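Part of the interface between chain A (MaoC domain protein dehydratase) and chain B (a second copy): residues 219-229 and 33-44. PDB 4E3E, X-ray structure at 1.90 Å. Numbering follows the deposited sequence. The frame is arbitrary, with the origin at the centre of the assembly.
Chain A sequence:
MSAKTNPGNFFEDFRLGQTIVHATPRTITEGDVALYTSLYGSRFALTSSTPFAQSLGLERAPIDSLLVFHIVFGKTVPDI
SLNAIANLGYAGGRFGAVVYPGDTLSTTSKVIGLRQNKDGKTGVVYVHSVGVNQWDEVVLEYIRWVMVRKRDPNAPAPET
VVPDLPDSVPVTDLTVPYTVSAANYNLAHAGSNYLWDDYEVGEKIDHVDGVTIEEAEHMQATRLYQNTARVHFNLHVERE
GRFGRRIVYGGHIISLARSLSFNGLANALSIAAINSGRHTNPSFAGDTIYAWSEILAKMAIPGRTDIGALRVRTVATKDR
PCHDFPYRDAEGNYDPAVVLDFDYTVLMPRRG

Chain A 219-229: MQATRLYQNTA
Chain B 33-44: VALYTSLYGSRF

The arginine at the centre of this contact, A:Arg223, reaches its partner's helix end through water rather than by direct hydrogen bonds. Its chain (chi1 m, chi2 and chi3 t, chi4 151°) lies over the last turn of helix B 33-40, where carbonyls are left without helical partners. Water 1 accepts from NH1 of A:Arg223 (2.9 Å) and donates to O of B:Ser38 (2.8 Å); water 2 accepts from NH2 of A:Arg223 (3.1 Å) and donates to O of B:Tyr40 (2.7 Å). The carbonyl of B:Leu39 sits over one guanidinium face, its O 3.4 Å from A:Arg223 NH1, at an angle too poor for a hydrogen bond.

The chain A helix, which enters the stretch at A:Met219, and the chain B helix, which runs through B:Tyr40, make 114° between their N-to-C directions, their axes 6.9 Å apart at closest approach. At the crossing, CA of A:Leu224 lies 4.3 Å from CA of B:Ser38; just past the end of helix B, CA of B:Gly41 lies 4.5 Å from CA of A:Arg223. B:Gly41 leaves the helix with phi/psi 70/26, which favours glycine; an ideal CB there would come within 3.2 Å of A:Arg223 CG.

Two glutamines supply the direct hydrogen bonds, one between the helices and one between the segments that follow them. A:Gln220 (t, t, chi3 45°) donates from NE2 to OG of B:Ser38 at 2.9 Å; that serine, chi1 p, turns its own proton back to O of B:Leu35 (2.7 Å). A:Gln226 is at phi/psi 52/41 in a Schellman motif; its CA-to-CB bond points toward the other stretch and, with chi1 m, chi2 t and chi3 -48°, it donates from NE2 to O of B:Ser42 at 3.0 Å.

Beyond it, A:Thr228 (chi1 p) lays CG2 over a face of the B:Arg43 guanidinium, 3.3 Å from NE; B:Arg43 runs m, t, m. Apolar packing, with A:Gln226 CG 4.0 Å from B:Thr37 CG2, helps bury 599 Å² in all.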

# COMPACT_ATOMS: atom_id res chain seq x y z
N MSE A 219 1.33 9.67 -5.33
CA MSE A 219 1.34 8.84 -6.57
C MSE A 219 0.59 7.58 -6.31
O MSE A 219 -0.22 7.14 -7.15
CB MSE A 219 2.75 8.51 -7.07
CG MSE A 219 3.40 9.79 -7.60
SE MSE A 219 5.23 9.28 -8.14
CE MSE A 219 4.93 8.13 -9.73
N GLN A 220 0.82 6.99 -5.14
CA GLN A 220 0.12 5.73 -4.83
C GLN A 220 -1.41 5.88 -4.71
O GLN A 220 -2.17 4.99 -5.15
CB GLN A 220 0.73 5.02 -3.60
CG GLN A 220 -0.00 3.71 -3.21
CD GLN A 220 0.84 2.89 -2.22
OE1 GLN A 220 1.37 3.44 -1.26
NE2 GLN A 220 0.97 1.59 -2.45
N ALA A 221 -1.87 6.97 -4.09
CA ALA A 221 -3.29 7.26 -3.99
C ALA A 221 -3.84 7.49 -5.40
O ALA A 221 -4.87 6.92 -5.77
CB ALA A 221 -3.55 8.47 -3.08
N THR A 222 -3.11 8.27 -6.19
CA THR A 222 -3.57 8.62 -7.55
C THR A 222 -3.71 7.37 -8.45
O THR A 222 -4.67 7.26 -9.25
CB THR A 222 -2.66 9.69 -8.18
OG1 THR A 222 -2.52 10.78 -7.23
CG2 THR A 222 -3.24 10.25 -9.50
N ARG A 223 -2.78 6.41 -8.31
CA ARG A 223 -2.86 5.12 -9.03
C ARG A 223 -3.99 4.25 -8.52
O ARG A 223 -4.63 3.51 -9.31
CB ARG A 223 -1.53 4.35 -8.96
CG ARG A 223 -0.47 4.91 -9.91
CD ARG A 223 0.92 4.38 -9.57
NE ARG A 223 1.83 4.57 -10.68
CZ ARG A 223 3.15 4.74 -10.58
NH1 ARG A 223 3.75 4.75 -9.39
NH2 ARG A 223 3.87 4.91 -11.68
N LEU A 224 -4.26 4.32 -7.22
CA LEU A 224 -5.38 3.56 -6.65
C LEU A 224 -6.68 4.01 -7.33
O LEU A 224 -7.59 3.19 -7.58
CB LEU A 224 -5.47 3.76 -5.12
CG LEU A 224 -6.61 3.03 -4.39
CD1 LEU A 224 -6.40 1.52 -4.43
CD2 LEU A 224 -6.75 3.51 -2.96
N TYR A 225 -6.74 5.31 -7.64
CA TYR A 225 -7.90 5.91 -8.30
C TYR A 225 -7.89 5.68 -9.81
O TYR A 225 -8.86 6.03 -10.50
CB TYR A 225 -7.99 7.42 -7.98
CG TYR A 225 -7.86 7.74 -6.49
CD1 TYR A 225 -8.45 6.89 -5.52
CD2 TYR A 225 -7.18 8.86 -6.07
CE1 TYR A 225 -8.32 7.15 -4.16
CE2 TYR A 225 -7.05 9.16 -4.71
CZ TYR A 225 -7.61 8.30 -3.78
OH TYR A 225 -7.47 8.60 -2.46
N GLN A 226 -6.80 5.09 -10.32
CA GLN A 226 -6.59 4.91 -11.78
C GLN A 226 -6.78 6.28 -12.49
O GLN A 226 -7.40 6.41 -13.55
CB GLN A 226 -7.47 3.77 -12.30
CG GLN A 226 -6.98 2.39 -11.82
CD GLN A 226 -8.05 1.33 -11.97
OE1 GLN A 226 -9.19 1.55 -11.56
NE2 GLN A 226 -7.71 0.19 -12.58
N ASN A 227 -6.25 7.30 -11.83
CA ASN A 227 -6.26 8.68 -12.31
C ASN A 227 -4.92 8.87 -13.01
O ASN A 227 -3.88 8.62 -12.43
CB ASN A 227 -6.45 9.63 -11.10
CG ASN A 227 -6.25 11.12 -11.43
OD1 ASN A 227 -5.54 11.49 -12.36
ND2 ASN A 227 -6.88 11.99 -10.64
N THR A 228 -4.96 9.27 -14.28
CA THR A 228 -3.76 9.27 -15.10
C THR A 228 -3.15 10.63 -15.38
O THR A 228 -2.24 10.68 -16.21
CB THR A 228 -4.03 8.68 -16.50
OG1 THR A 228 -5.02 9.49 -17.15
CG2 THR A 228 -4.54 7.23 -16.40
N ALA A 229 -3.66 11.71 -14.78
CA ALA A 229 -3.19 13.06 -15.12
C ALA A 229 -1.68 13.12 -14.94
O ALA A 229 -1.16 12.67 -13.92
CB ALA A 229 -3.90 14.16 -14.31
N VAL B 33 -4.15 -7.57 -4.90
CA VAL B 33 -4.69 -6.93 -6.10
C VAL B 33 -4.69 -5.40 -5.99
O VAL B 33 -4.27 -4.71 -6.92
CB VAL B 33 -6.11 -7.42 -6.38
CG1 VAL B 33 -6.75 -6.58 -7.50
CG2 VAL B 33 -6.07 -8.90 -6.74
N ALA B 34 -5.15 -4.86 -4.85
CA ALA B 34 -5.27 -3.43 -4.70
C ALA B 34 -3.89 -2.78 -4.64
O ALA B 34 -3.68 -1.72 -5.23
CB ALA B 34 -6.10 -3.07 -3.46
N LEU B 35 -2.95 -3.42 -3.93
CA LEU B 35 -1.59 -2.92 -3.86
C LEU B 35 -0.93 -2.83 -5.23
O LEU B 35 -0.28 -1.82 -5.55
CB LEU B 35 -0.75 -3.79 -2.92
CG LEU B 35 -0.64 -3.28 -1.48
CD1 LEU B 35 -0.06 -4.38 -0.63
CD2 LEU B 35 0.23 -2.04 -1.40
N TYR B 36 -1.07 -3.89 -6.02
CA TYR B 36 -0.53 -3.96 -7.39
C TYR B 36 -1.13 -2.82 -8.24
O TYR B 36 -0.40 -2.10 -8.94
CB TYR B 36 -0.81 -5.35 -8.01
CG TYR B 36 -0.10 -5.55 -9.33
CD1 TYR B 36 1.24 -5.94 -9.37
CD2 TYR B 36 -0.75 -5.29 -10.55
CE1 TYR B 36 1.92 -6.10 -10.58
CE2 TYR B 36 -0.08 -5.44 -11.77
CZ TYR B 36 1.25 -5.84 -11.78
OH TYR B 36 1.94 -5.98 -12.95
N THR B 37 -2.45 -2.63 -8.17
CA THR B 37 -3.08 -1.47 -8.82
C THR B 37 -2.43 -0.13 -8.38
O THR B 37 -2.17 0.74 -9.21
CB THR B 37 -4.57 -1.43 -8.57
OG1 THR B 37 -5.12 -2.66 -9.06
CG2 THR B 37 -5.24 -0.23 -9.28
N SER B 38 -2.18 0.01 -7.08
CA SER B 38 -1.72 1.28 -6.51
C SER B 38 -0.25 1.54 -6.84
O SER B 38 0.25 2.66 -6.70
CB SER B 38 -1.92 1.28 -4.98
OG SER B 38 -0.95 0.47 -4.29
N LEU B 39 0.44 0.49 -7.26
CA LEU B 39 1.86 0.60 -7.53
C LEU B 39 2.12 0.80 -9.03
O LEU B 39 3.10 1.46 -9.41
CB LEU B 39 2.59 -0.64 -6.99
CG LEU B 39 2.71 -0.73 -5.47
CD1 LEU B 39 3.02 -2.19 -5.12
CD2 LEU B 39 3.82 0.21 -5.00
N TYR B 40 1.23 0.27 -9.89
CA TYR B 40 1.46 0.43 -11.34
C TYR B 40 0.37 1.20 -12.08
O TYR B 40 0.61 1.67 -13.19
CB TYR B 40 1.76 -0.92 -12.02
CG TYR B 40 2.90 -1.65 -11.35
CD1 TYR B 40 4.23 -1.30 -11.62
CD2 TYR B 40 2.67 -2.67 -10.42
CE1 TYR B 40 5.28 -1.96 -11.02
CE2 TYR B 40 3.72 -3.33 -9.80
CZ TYR B 40 5.03 -2.97 -10.10
OH TYR B 40 6.08 -3.61 -9.49
N GLY B 41 -0.81 1.32 -11.49
CA GLY B 41 -1.91 2.04 -12.13
C GLY B 41 -2.50 1.33 -13.33
O GLY B 41 -3.06 1.97 -14.21
N SER B 42 -2.40 -0.00 -13.39
CA SER B 42 -2.87 -0.71 -14.56
C SER B 42 -4.39 -0.52 -14.73
O SER B 42 -5.16 -0.69 -13.78
CB SER B 42 -2.51 -2.19 -14.52
OG SER B 42 -3.36 -2.94 -15.37
N ARG B 43 -4.80 -0.14 -15.94
CA ARG B 43 -6.23 0.10 -16.21
C ARG B 43 -6.92 -1.00 -17.01
O ARG B 43 -8.07 -0.84 -17.39
CB ARG B 43 -6.44 1.45 -16.89
CG ARG B 43 -6.25 2.64 -15.96
CD ARG B 43 -6.77 3.89 -16.63
NE ARG B 43 -5.78 4.40 -17.57
CZ ARG B 43 -6.08 5.02 -18.71
NH1 ARG B 43 -7.34 5.20 -19.06
NH2 ARG B 43 -5.10 5.45 -19.50
N PHE B 44 -6.23 -2.12 -17.27
CA PHE B 44 -6.83 -3.22 -18.04
C PHE B 44 -8.10 -3.71 -17.39
O PHE B 44 -8.12 -4.00 -16.19
CB PHE B 44 -5.82 -4.35 -18.29
CG PHE B 44 -4.74 -3.96 -19.25
CD1 PHE B 44 -4.97 -4.01 -20.63
CD2 PHE B 44 -3.53 -3.44 -18.79
CE1 PHE B 44 -3.99 -3.60 -21.53
CE2 PHE B 44 -2.54 -3.03 -19.68
CZ PHE B 44 -2.77 -3.11 -21.06
O HOH W 1 2.66 4.02 -6.75
O HOH W 2 1.80 4.00 -13.80